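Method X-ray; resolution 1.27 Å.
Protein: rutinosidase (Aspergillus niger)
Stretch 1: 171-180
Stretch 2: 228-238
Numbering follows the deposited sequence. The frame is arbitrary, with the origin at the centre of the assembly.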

ATOM      1  N   ILE A 171     -11.589  30.771  -3.906  1.00 12.52           N
ATOM      2  CA  ILE A 171     -10.816  30.657  -5.140  1.00 14.91           C
ATOM      3  C   ILE A 171     -10.886  31.952  -5.919  1.00 14.68           C
ATOM      4  O   ILE A 171      -9.852  32.376  -6.476  1.00 13.32           O
ATOM      5  CB  ILE A 171     -11.262  29.449  -5.947  1.00 14.57           C
ATOM      6  CG1 ILE A 171     -10.953  28.121  -5.242  1.00 18.38           C
ATOM      7  CG2 ILE A 171     -10.722  29.516  -7.354  1.00 16.66           C
ATOM      8  CD1 ILE A 171      -9.671  27.991  -4.512  1.00 18.40           C
ATOM      9  N   ASP A 172     -12.035  32.623  -5.961  1.00 15.31           N
ATOM     10  CA  ASP A 172     -12.083  33.930  -6.630  1.00 14.39           C
ATOM     11  C   ASP A 172     -11.098  34.902  -5.987  1.00 15.39           C
ATOM     12  O   ASP A 172     -10.456  35.734  -6.715  1.00 14.15           O
ATOM     13  CB  ASP A 172     -13.479  34.539  -6.558  1.00 14.64           C
ATOM     14  CG  ASP A 172     -14.475  33.917  -7.532  1.00 18.14           C
ATOM     15  OD1 ASP A 172     -14.054  33.275  -8.499  1.00 18.44           O
ATOM     16  OD2 ASP A 172     -15.712  34.099  -7.307  1.00 20.89           O
ATOM     17  N   GLN A 173     -10.966  34.896  -4.671  1.00 13.33           N
ATOM     18  CA  GLN A 173     -10.011  35.800  -3.974  1.00 12.64           C
ATOM     19  C   GLN A 173      -8.588  35.433  -4.345  1.00 15.01           C
ATOM     20  O   GLN A 173      -7.763  36.356  -4.546  1.00 14.29           O
ATOM     21  CB  GLN A 173     -10.223  35.771  -2.465  1.00 14.49           C
ATOM     22  CG  GLN A 173     -11.551  36.332  -2.037  1.00 16.18           C
ATOM     23  CD  GLN A 173     -11.669  37.788  -2.416  1.00 19.97           C
ATOM     24  OE1 GLN A 173     -10.763  38.599  -2.179  1.00 21.41           O
ATOM     25  NE2 GLN A 173     -12.839  38.109  -2.947  1.00 22.10           N
ATOM     26  N   VAL A 174      -8.275  34.156  -4.450  1.00 13.64           N
ATOM     27  CA  VAL A 174      -6.890  33.742  -4.812  1.00 13.86           C
ATOM     28  C   VAL A 174      -6.602  34.176  -6.251  1.00 13.87           C
ATOM     29  O   VAL A 174      -5.519  34.717  -6.539  1.00 14.63           O
ATOM     30  CB  VAL A 174      -6.660  32.239  -4.611  1.00 12.68           C
ATOM     31  CG1 VAL A 174      -5.252  31.870  -5.055  1.00 14.03           C
ATOM     32  CG2 VAL A 174      -6.902  31.878  -3.149  1.00 12.99           C
ATOM     33  N   ILE A 175      -7.552  33.951  -7.177  1.00 14.30           N
ATOM     34  CA  ILE A 175      -7.373  34.393  -8.593  1.00 13.87           C
ATOM     35  C   ILE A 175      -7.138  35.893  -8.618  1.00 14.13           C
ATOM     36  O   ILE A 175      -6.194  36.340  -9.325  1.00 15.03           O
ATOM     37  CB  ILE A 175      -8.591  34.024  -9.452  1.00 15.00           C
ATOM     38  CG1 ILE A 175      -8.747  32.504  -9.606  1.00 14.44           C
ATOM     39  CG2 ILE A 175      -8.500  34.714 -10.817  1.00 15.89           C
ATOM     40  CD1 ILE A 175     -10.094  32.055 -10.116  1.00 15.35           C
ATOM     41  N   ASN A 176      -7.926  36.629  -7.885  1.00 14.21           N
ATOM     42  CA  ASN A 176      -7.766  38.120  -7.855  1.00 16.22           C
ATOM     43  C   ASN A 176      -6.389  38.495  -7.298  1.00 17.10           C
ATOM     44  O   ASN A 176      -5.721  39.393  -7.819  1.00 17.03           O
ATOM     45  CB  ASN A 176      -8.856  38.803  -7.028  1.00 17.51           C
ATOM     46  CG  ASN A 176      -8.737  40.307  -7.017  1.00 21.32           C
ATOM     47  OD1 ASN A 176      -8.939  40.920  -8.086  1.00 26.20           O
ATOM     48  ND2 ASN A 176      -8.401  40.876  -5.874  1.00 23.27           N
ATOM     49  N   PHE A 177      -5.920  37.797  -6.252  1.00 15.46           N
ATOM     50  CA  PHE A 177      -4.572  38.062  -5.695  1.00 16.04           C
ATOM     51  C   PHE A 177      -3.526  37.865  -6.807  1.00 16.06           C
ATOM     52  O   PHE A 177      -2.601  38.693  -6.942  1.00 15.77           O
ATOM     53  CB  PHE A 177      -4.357  37.096  -4.535  1.00 15.22           C
ATOM     54  CG  PHE A 177      -3.013  37.244  -3.854  1.00 14.49           C
ATOM     55  CD1 PHE A 177      -1.880  36.653  -4.395  1.00 15.38           C
ATOM     56  CD2 PHE A 177      -2.908  37.922  -2.663  1.00 15.15           C
ATOM     57  CE1 PHE A 177      -0.642  36.790  -3.772  1.00 14.50           C
ATOM     58  CE2 PHE A 177      -1.670  38.070  -2.028  1.00 17.16           C
ATOM     59  CZ  PHE A 177      -0.560  37.509  -2.577  1.00 15.80           C
ATOM     60  N   ILE A 178      -3.622  36.773  -7.544  1.00 14.37           N
ATOM     61  CA  ILE A 178      -2.631  36.433  -8.595  1.00 15.08           C
ATOM     62  C   ILE A 178      -2.670  37.512  -9.701  1.00 17.67           C
ATOM     63  O   ILE A 178      -1.631  38.035 -10.139  1.00 16.99           O
ATOM     64  CB  ILE A 178      -2.845  35.027  -9.140  1.00 14.47           C
ATOM     65  CG1 ILE A 178      -2.532  33.967  -8.063  1.00 14.35           C
ATOM     66  CG2 ILE A 178      -1.993  34.833 -10.368  1.00 14.83           C
ATOM     67  CD1 ILE A 178      -2.904  32.582  -8.444  1.00 15.36           C
ATOM     68  N   GLN A 179      -3.890  37.856 -10.122  1.00 18.22           N
ATOM     69  CA  GLN A 179      -4.046  38.808 -11.265  1.00 18.76           C
ATOM     70  C   GLN A 179      -3.596  40.206 -10.878  1.00 20.48           C
ATOM     71  O   GLN A 179      -3.145  40.955 -11.792  1.00 23.09           O
ATOM     72  CB  GLN A 179      -5.525  38.889 -11.621  1.00 19.04           C
ATOM     73  CG  GLN A 179      -6.027  37.675 -12.357  1.00 19.80           C
ATOM     74  CD  GLN A 179      -5.362  37.522 -13.707  1.00 20.93           C
ATOM     75  OE1 GLN A 179      -4.350  36.878 -13.844  1.00 20.63           O
ATOM     76  NE2 GLN A 179      -5.967  38.091 -14.758  1.00 24.74           N
ATOM     77  N   THR A 180      -3.688  40.606  -9.637  1.00 18.55           N
ATOM     78  CA  THR A 180      -3.289  41.962  -9.160  1.00 19.34           C
ATOM     79  C   THR A 180      -1.898  41.960  -8.514  1.00 19.50           C
ATOM     80  O   THR A 180      -1.482  42.972  -7.912  1.00 21.31           O
ATOM     81  CB  THR A 180      -4.321  42.519  -8.205  1.00 21.88           C
ATOM     82  OG1 THR A 180      -4.499  41.711  -7.050  1.00 21.43           O
ATOM     83  CG2 THR A 180      -5.675  42.693  -8.872  1.00 22.26           C
ATOM     84  N   GLN A 228     -12.520  25.687 -14.580  1.00 14.73           N
ATOM     85  CA  GLN A 228     -13.366  26.584 -15.401  1.00 15.33           C
ATOM     86  C   GLN A 228     -13.277  28.013 -14.932  1.00 15.65           C
ATOM     87  O   GLN A 228     -13.177  28.937 -15.776  1.00 15.00           O
ATOM     88  CB  GLN A 228     -14.774  26.037 -15.427  1.00 18.12           C
ATOM     89  CG  GLN A 228     -14.827  24.842 -16.337  1.00 22.89           C
ATOM     90  CD  GLN A 228     -16.250  24.476 -16.714  1.00 30.63           C
ATOM     91  OE1 GLN A 228     -17.121  25.331 -16.763  1.00 39.68           O
ATOM     92  NE2 GLN A 228     -16.467  23.196 -16.980  1.00 35.77           N
ATOM     93  N   ARG A 229     -13.287  28.265 -13.629  1.00 13.92           N
ATOM     94  CA  ARG A 229     -13.188  29.640 -13.129  1.00 14.11           C
ATOM     95  C   ARG A 229     -11.831  30.245 -13.528  1.00 14.04           C
ATOM     96  O   ARG A 229     -11.737  31.415 -13.983  1.00 14.48           O
ATOM     97  CB  ARG A 229     -13.420  29.665 -11.621  1.00 15.61           C
ATOM     98  CG  ARG A 229     -13.560  31.067 -11.065  1.00 17.44           C
ATOM     99  CD  ARG A 229     -14.842  31.781 -11.484  1.00 21.39           C
ATOM    100  NE  ARG A 229     -15.996  30.928 -11.192  1.00 27.46           N
ATOM    101  CZ  ARG A 229     -16.726  30.913 -10.078  1.00 29.80           C
ATOM    102  NH1 ARG A 229     -16.403  31.670  -9.050  1.00 30.53           N
ATOM    103  NH2 ARG A 229     -17.770  30.099  -9.973  1.00 30.53           N
ATOM    104  N   VAL A 230     -10.742  29.511 -13.324  1.00 12.88           N
ATOM    105  CA  VAL A 230      -9.414  30.055 -13.710  1.00 13.39           C
ATOM    106  C   VAL A 230      -9.359  30.253 -15.239  1.00 14.32           C
ATOM    107  O   VAL A 230      -8.891  31.323 -15.694  1.00 16.18           O
ATOM    108  CB  VAL A 230      -8.302  29.112 -13.211  1.00 15.08           C
ATOM    109  CG1 VAL A 230      -6.948  29.532 -13.801  1.00 16.62           C
ATOM    110  CG2 VAL A 230      -8.293  29.022 -11.689  1.00 14.58           C
ATOM    111  N   GLU A 231      -9.783  29.252 -16.014  1.00 15.30           N
ATOM    112  CA  GLU A 231      -9.868  29.386 -17.502  1.00 15.61           C
ATOM    113  C   GLU A 231     -10.660  30.639 -17.862  1.00 17.68           C
ATOM    114  O   GLU A 231     -10.300  31.289 -18.856  1.00 16.65           O
ATOM    115  CB  GLU A 231     -10.555  28.170 -18.111  1.00 15.86           C
ATOM    116  CG  GLU A 231      -9.653  26.975 -18.154  1.00 17.47           C
ATOM    117  CD  GLU A 231     -10.276  25.672 -18.593  1.00 17.42           C
ATOM    118  OE1 GLU A 231     -11.511  25.580 -18.563  1.00 18.72           O
ATOM    119  OE2 GLU A 231      -9.509  24.667 -18.915  1.00 19.37           O
ATOM    120  N   SER A 232     -11.718  30.986 -17.155  1.00 15.04           N
ATOM    121  CA  SER A 232     -12.572  32.137 -17.519  1.00 16.46           C
ATOM    122  C   SER A 232     -11.822  33.452 -17.292  1.00 16.46           C
ATOM    123  O   SER A 232     -12.236  34.484 -17.867  1.00 17.56           O
ATOM    124  CB  SER A 232     -13.889  32.085 -16.774  1.00 17.49           C
ATOM    125  OG  SER A 232     -13.739  32.557 -15.431  1.00 20.05           O
ATOM    126  N   VAL A 233     -10.849  33.524 -16.391  1.00 14.92           N
ATOM    127  CA  VAL A 233     -10.142  34.775 -16.061  1.00 15.48           C
ATOM    128  C   VAL A 233      -8.766  34.820 -16.725  1.00 18.11           C
ATOM    129  O   VAL A 233      -8.403  35.875 -17.334  1.00 18.98           O
ATOM    130  CB  VAL A 233     -10.009  34.890 -14.542  1.00 16.26           C
ATOM    131  CG1 VAL A 233      -9.179  36.094 -14.155  1.00 17.66           C
ATOM    132  CG2 VAL A 233     -11.369  34.909 -13.873  1.00 16.32           C
ATOM    133  N   ASN A 234      -7.957  33.781 -16.561  1.00 14.91           N
ATOM    134  CA  ASN A 234      -6.574  33.811 -17.048  1.00 16.62           C
ATOM    135  C   ASN A 234      -6.177  32.351 -17.169  1.00 16.63           C
ATOM    136  O   ASN A 234      -5.702  31.739 -16.206  1.00 16.42           O
ATOM    137  CB  ASN A 234      -5.617  34.608 -16.161  1.00 16.71           C
ATOM    138  CG  ASN A 234      -4.245  34.677 -16.785  1.00 14.49           C
ATOM    139  OD1 ASN A 234      -3.901  33.960 -17.719  1.00 17.85           O
ATOM    140  ND2 ASN A 234      -3.426  35.501 -16.137  1.00 17.05           N
ATOM    141  N   PRO A 235      -6.311  31.748 -18.329  1.00 16.14           N
ATOM    142  CA  PRO A 235      -6.066  30.334 -18.515  1.00 16.42           C
ATOM    143  C   PRO A 235      -4.572  29.972 -18.418  1.00 16.50           C
ATOM    144  O   PRO A 235      -4.286  28.798 -18.405  1.00 17.59           O
ATOM    145  CB  PRO A 235      -6.662  30.013 -19.884  1.00 18.97           C
ATOM    146  CG  PRO A 235      -6.627  31.329 -20.583  1.00 17.52           C
ATOM    147  CD  PRO A 235      -6.864  32.392 -19.562  1.00 17.58           C
ATOM    148  N   ASN A 236      -3.717  30.984 -18.388  1.00 16.90           N
ATOM    149  CA  ASN A 236      -2.267  30.761 -18.306  1.00 17.46           C
ATOM    150  C   ASN A 236      -1.869  30.473 -16.855  1.00 17.45           C
ATOM    151  O   ASN A 236      -0.725  30.010 -16.631  1.00 16.34           O
ATOM    152  CB  ASN A 236      -1.514  31.966 -18.855  1.00 18.30           C
ATOM    153  CG  ASN A 236      -1.735  32.099 -20.345  1.00 22.73           C
ATOM    154  OD1 ASN A 236      -1.459  31.159 -21.064  1.00 25.16           O
ATOM    155  ND2 ASN A 236      -2.402  33.172 -20.706  1.00 30.00           N
ATOM    156  N   ILE A 237      -2.755  30.711 -15.887  1.00 15.55           N
ATOM    157  CA  ILE A 237      -2.441  30.327 -14.465  1.00 15.26           C
ATOM    158  C   ILE A 237      -2.645  28.827 -14.372  1.00 14.66           C
ATOM    159  O   ILE A 237      -3.754  28.351 -14.512  1.00 14.74           O
ATOM    160  CB  ILE A 237      -3.350  31.067 -13.467  1.00 14.32           C
ATOM    161  CG1 ILE A 237      -3.207  32.591 -13.551  1.00 14.99           C
ATOM    162  CG2 ILE A 237      -3.091  30.555 -12.045  1.00 15.02           C
ATOM    163  CD1 ILE A 237      -4.256  33.302 -12.788  1.00 15.62           C
ATOM    164  N   PRO A 238      -1.620  28.005 -14.007  1.00 14.46           N
ATOM    165  CA  PRO A 238      -1.834  26.581 -13.866  1.00 14.07           C
ATOM    166  C   PRO A 238      -2.625  26.260 -12.595  1.00 13.22           C
ATOM    167  O   PRO A 238      -2.551  27.014 -11.599  1.00 13.58           O
ATOM    168  CB  PRO A 238      -0.407  26.017 -13.710  1.00 14.35           C
ATOM    169  CG  PRO A 238       0.491  27.119 -14.172  1.00 14.27           C
ATOM    170  CD  PRO A 238      -0.195  28.420 -13.856  1.00 15.03           C
TER

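Residues 171-179 of the rutinosidase form the last part of a helix that begins earlier in the chain, held by regular i to i+4 bonds such as I175 N to I171 O (2.9 Å) and Q179 N to I175 O (2.9 Å). The second stretch enters as a helix too, then unwinds into a type I turn from N234 to I237, closed by I237 N to N234 O at 3.1 Å. The helix axes run in roughly the same direction, 32° apart, and approach to 10.7 Å; the backbones come as near as 7.0 Å between I175 CA and V230 CA. Side chains therefore fill the gap, burying 443 Å² in all.

I175 lies at the centre of the contact. Its CA-to-CB bond points toward the second stretch, and with chi1 m and chi2 t the chain extends so that CD1 reaches V230 CG2 (3.9 Å) and the aliphatic part of R229 at CG (3.7 Å), while CG2 packs on V233 CG1 at 3.7 Å. A branched apolar residue suits this place, since its two arms meet different neighbours. One helical turn on, I178 CG2 meets I237 CD1 at 3.6 Å. I237 is the last residue of the turn, which brings the chain back toward the first helix; both isoleucines are m,t and buried, and they extend the apolar seam beyond the second helix.

Polar contacts flank this seam. At one end, D172 OD1 accepts a hydrogen bond from R229 NH1 (2.9 Å, 159°) in a salt bridge. The carboxylate oxygen sits at the guanidinium edge, near its plane, where the N-H bonds point. R229 starts toward the first helix and folds through t, p, p torsions, so its methylenes pack on I175 while its charged end reaches D172; both residues stay partly exposed.

Farther along, Q179 leaves its helix sideways, but its m,m side chain brings the amide to the second stretch. OE1 accepts a nearly straight hydrogen bond from N234 ND2 (2.8 Å, 172°), and NE2 lies 3.8 Å from V233 CG1. Buried N234 needs partners for its amide: ND2 is also hydrogen-bonded elsewhere in the structure, and OD1 accepts from N236 N at 3.1 Å, bracing the start of the turn. N236 ND2 makes a weak bond to the same N234 OD1 (3.4 Å). The short asparagine thus joins the turn to the first helix, and the longer glutamine spans the remaining distance between backbones, 8.1 Å from Q179 CA to N234 CA.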